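Local coordinates for 4-hydroxythreonine-4-phosphate dehydrogenase (Legionella pneumophila subsp. pneumophila, PDB 6XMY), which probably catalyses the NAD(P)-dependent oxidation of 4-(phosphooxy)-L-threonine in pyridoxine 5'-phosphate biosynthesis, using a divalent metal ion, at residues L181-V186 with P230-L235. Sequence-based numbering, arbitrary orientation.
Sequences LLIIKV and PALNTL
I184 reaches across to A231, T234 and L235, and its branches divide these partners among them. CD1 meets the methyl CG2 of T234 at 3.8 Å, the two side chains crossing at about a right angle. CG1 lies 4.0 Å from A231 CB and almost as near the carbonyl oxygen of A231, which already accepts the helical bond from L235 N. On the other branch, I184 CG2 approaches L235 CD2 at 4.2 Å. The T234 methyl is available to I184 because it stands anti to the backbone N, while OG1 takes the place beside that N (chi1 -65°). L235 also lies against the backbone of I184: its CD2 is 3.8 Å from I184 O, and CD1 is 4.1 Å from I184 CA. One turn back along the second helix, A231 turns CB toward I183 and touches both its CB and its CG2, with A231 CB 3.8 Å from I183 CG2. The small methyl of A231 fits where the backbones come nearest, the CA atoms of I184 and A231 being 5.9 Å apart. Segments 181-186 and 230-235, on helices 180-197 and 223-237, run in broadly the same direction within the α/β PdxA fold, their axes crossing at -38° and approaching to 8.8 Å. The side-chain contacts are apolar, well away from the NAD and zinc sites. I183 also touches I227 and I228, one turn earlier in helix 223-237, and I187 extends the packing from helix 180-197 onto L232 and L235. Both leucines also touch V242, joining the helix pair to strand 241-246, the outermost on that side within this chain.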
ATOM      1  N   LEU A 181      -5.658 -17.972  14.826  1.00 13.53           N
ATOM      2  CA  LEU A 181      -5.588 -16.659  15.461  1.00 15.34           C
ATOM      3  C   LEU A 181      -5.207 -15.572  14.467  1.00 12.55           C
ATOM      4  O   LEU A 181      -5.756 -14.468  14.509  1.00 13.74           O
ATOM      5  CB  LEU A 181      -4.595 -16.692  16.622  1.00 19.64           C
ATOM      6  CG  LEU A 181      -5.138 -17.203  17.953  1.00 28.53           C
ATOM      7  CD1 LEU A 181      -4.100 -17.024  19.052  1.00 31.21           C
ATOM      8  CD2 LEU A 181      -6.418 -16.460  18.308  1.00 30.63           C
ATOM      9  N   LEU A 182      -4.270 -15.860  13.562  1.00 11.64           N
ATOM     10  CA  LEU A 182      -3.881 -14.851  12.583  1.00 10.91           C
ATOM     11  C   LEU A 182      -5.046 -14.499  11.668  1.00 10.93           C
ATOM     12  O   LEU A 182      -5.303 -13.321  11.401  1.00 12.37           O
ATOM     13  CB  LEU A 182      -2.677 -15.319  11.761  1.00 11.92           C
ATOM     14  CG  LEU A 182      -2.271 -14.354  10.633  1.00 10.79           C
ATOM     15  CD1 LEU A 182      -1.756 -13.031  11.188  1.00 12.88           C
ATOM     16  CD2 LEU A 182      -1.229 -14.997   9.739  1.00 13.09           C
ATOM     17  N   ILE A 183      -5.768 -15.515  11.185  1.00 10.11           N
ATOM     18  CA  ILE A 183      -6.922 -15.269  10.320  1.00  9.50           C
ATOM     19  C   ILE A 183      -7.952 -14.416  11.045  1.00 10.26           C
ATOM     20  O   ILE A 183      -8.496 -13.453  10.486  1.00 11.49           O
ATOM     21  CB  ILE A 183      -7.528 -16.603   9.852  1.00 10.27           C
ATOM     22  CG1 ILE A 183      -6.543 -17.348   8.945  1.00 11.25           C
ATOM     23  CG2 ILE A 183      -8.842 -16.363   9.128  1.00 10.74           C
ATOM     24  CD1 ILE A 183      -6.993 -18.751   8.634  1.00 13.62           C
ATOM     25  N   ILE A 184      -8.227 -14.756  12.306  1.00 11.13           N
ATOM     26  CA  ILE A 184      -9.180 -13.985  13.105  1.00 11.21           C
ATOM     27  C   ILE A 184      -8.742 -12.528  13.219  1.00  9.79           C
ATOM     28  O   ILE A 184      -9.535 -11.604  13.000  1.00 12.82           O
ATOM     29  CB  ILE A 184      -9.364 -14.640  14.483  1.00 10.88           C
ATOM     30  CG1 ILE A 184     -10.089 -15.982  14.335  1.00 12.82           C
ATOM     31  CG2 ILE A 184     -10.131 -13.705  15.415  1.00 12.30           C
ATOM     32  CD1 ILE A 184      -9.894 -16.906  15.512  1.00 15.02           C
ATOM     33  N   LYS A 185      -7.475 -12.302  13.566  1.00 11.38           N
ATOM     34  CA  LYS A 185      -7.010 -10.940  13.793  1.00 11.26           C
ATOM     35  C   LYS A 185      -7.010 -10.138  12.502  1.00 10.53           C
ATOM     36  O   LYS A 185      -7.373  -8.954  12.496  1.00 13.08           O
ATOM     37  CB  LYS A 185      -5.620 -10.974  14.418  1.00 13.91           C
ATOM     38  CG  LYS A 185      -5.655 -11.431  15.865  1.00 16.57           C
ATOM     39  CD  LYS A 185      -4.263 -11.658  16.413  1.00 22.44           C
ATOM     40  CE  LYS A 185      -4.317 -12.074  17.874  1.00 26.04           C
ATOM     41  NZ  LYS A 185      -2.960 -12.339  18.421  1.00 29.61           N
ATOM     42  N   VAL A 186      -6.600 -10.769  11.398  1.00 10.12           N
ATOM     43  CA  VAL A 186      -6.624 -10.101  10.100  1.00 10.16           C
ATOM     44  C   VAL A 186      -8.047  -9.716   9.725  1.00 11.21           C
ATOM     45  O   VAL A 186      -8.316  -8.579   9.308  1.00 11.26           O
ATOM     46  CB  VAL A 186      -5.980 -10.998   9.030  1.00  8.95           C
ATOM     47  CG1 VAL A 186      -6.364 -10.526   7.632  1.00 10.84           C
ATOM     48  CG2 VAL A 186      -4.473 -11.010   9.210  1.00 11.06           C
ATOM     49  N   PRO A 230     -12.264 -23.453  11.382  1.00 13.87           N
ATOM     50  CA  PRO A 230     -12.410 -23.028  12.784  1.00 13.65           C
ATOM     51  C   PRO A 230     -12.308 -21.525  12.969  1.00 13.48           C
ATOM     52  O   PRO A 230     -13.104 -20.943  13.719  1.00 15.33           O
ATOM     53  CB  PRO A 230     -11.288 -23.797  13.497  1.00 15.18           C
ATOM     54  CG  PRO A 230     -11.119 -25.036  12.671  1.00 14.80           C
ATOM     55  CD  PRO A 230     -11.298 -24.563  11.249  1.00 14.77           C
ATOM     56  N   ALA A 231     -11.355 -20.875  12.298  1.00 13.29           N
ATOM     57  CA  ALA A 231     -11.248 -19.423  12.389  1.00 13.40           C
ATOM     58  C   ALA A 231     -12.506 -18.734  11.871  1.00 13.05           C
ATOM     59  O   ALA A 231     -12.986 -17.774  12.478  1.00 12.33           O
ATOM     60  CB  ALA A 231     -10.024 -18.935  11.612  1.00 13.48           C
ATOM     61  N   LEU A 232     -13.045 -19.194  10.742  1.00 10.47           N
ATOM     62  CA  LEU A 232     -14.237 -18.562  10.190  1.00 11.74           C
ATOM     63  C   LEU A 232     -15.452 -18.791  11.084  1.00 11.12           C
ATOM     64  O   LEU A 232     -16.317 -17.914  11.200  1.00 12.89           O
ATOM     65  CB  LEU A 232     -14.498 -19.056   8.766  1.00 12.34           C
ATOM     66  CG  LEU A 232     -13.370 -18.785   7.759  1.00 13.09           C
ATOM     67  CD1 LEU A 232     -13.737 -19.267   6.361  1.00 13.52           C
ATOM     68  CD2 LEU A 232     -13.010 -17.295   7.748  1.00 14.30           C
ATOM     69  N   ASN A 233     -15.549 -19.970  11.706  1.00 11.33           N
ATOM     70  CA  ASN A 233     -16.618 -20.199  12.675  1.00 13.29           C
ATOM     71  C   ASN A 233     -16.520 -19.229  13.846  1.00 12.98           C
ATOM     72  O   ASN A 233     -17.537 -18.686  14.303  1.00 14.89           O
ATOM     73  CB  ASN A 233     -16.565 -21.636  13.189  1.00 16.19           C
ATOM     74  CG  ASN A 233     -17.013 -22.641  12.155  1.00 17.64           C
ATOM     75  OD1 ASN A 233     -17.668 -22.289  11.174  1.00 18.71           O
ATOM     76  ND2 ASN A 233     -16.676 -23.907  12.376  1.00 19.82           N
ATOM     77  N   THR A 234     -15.302 -18.999  14.348  1.00 14.06           N
ATOM     78  CA  THR A 234     -15.114 -18.040  15.433  1.00 13.25           C
ATOM     79  C   THR A 234     -15.550 -16.651  14.999  1.00 13.48           C
ATOM     80  O   THR A 234     -16.267 -15.954  15.728  1.00 14.18           O
ATOM     81  CB  THR A 234     -13.647 -18.040  15.866  1.00 15.55           C
ATOM     82  OG1 THR A 234     -13.315 -19.321  16.417  1.00 16.73           O
ATOM     83  CG2 THR A 234     -13.382 -16.959  16.907  1.00 15.40           C
ATOM     84  N   LEU A 235     -15.143 -16.239  13.797  1.00 13.10           N
ATOM     85  CA  LEU A 235     -15.524 -14.923  13.289  1.00 13.01           C
ATOM     86  C   LEU A 235     -17.034 -14.795  13.128  1.00 11.61           C
ATOM     87  O   LEU A 235     -17.616 -13.763  13.485  1.00 13.45           O
ATOM     88  CB  LEU A 235     -14.808 -14.660  11.966  1.00 12.57           C
ATOM     89  CG  LEU A 235     -13.318 -14.388  12.144  1.00 12.81           C
ATOM     90  CD1 LEU A 235     -12.589 -14.653  10.839  1.00 13.06           C
ATOM     91  CD2 LEU A 235     -13.077 -12.961  12.582  1.00 14.15           C
TER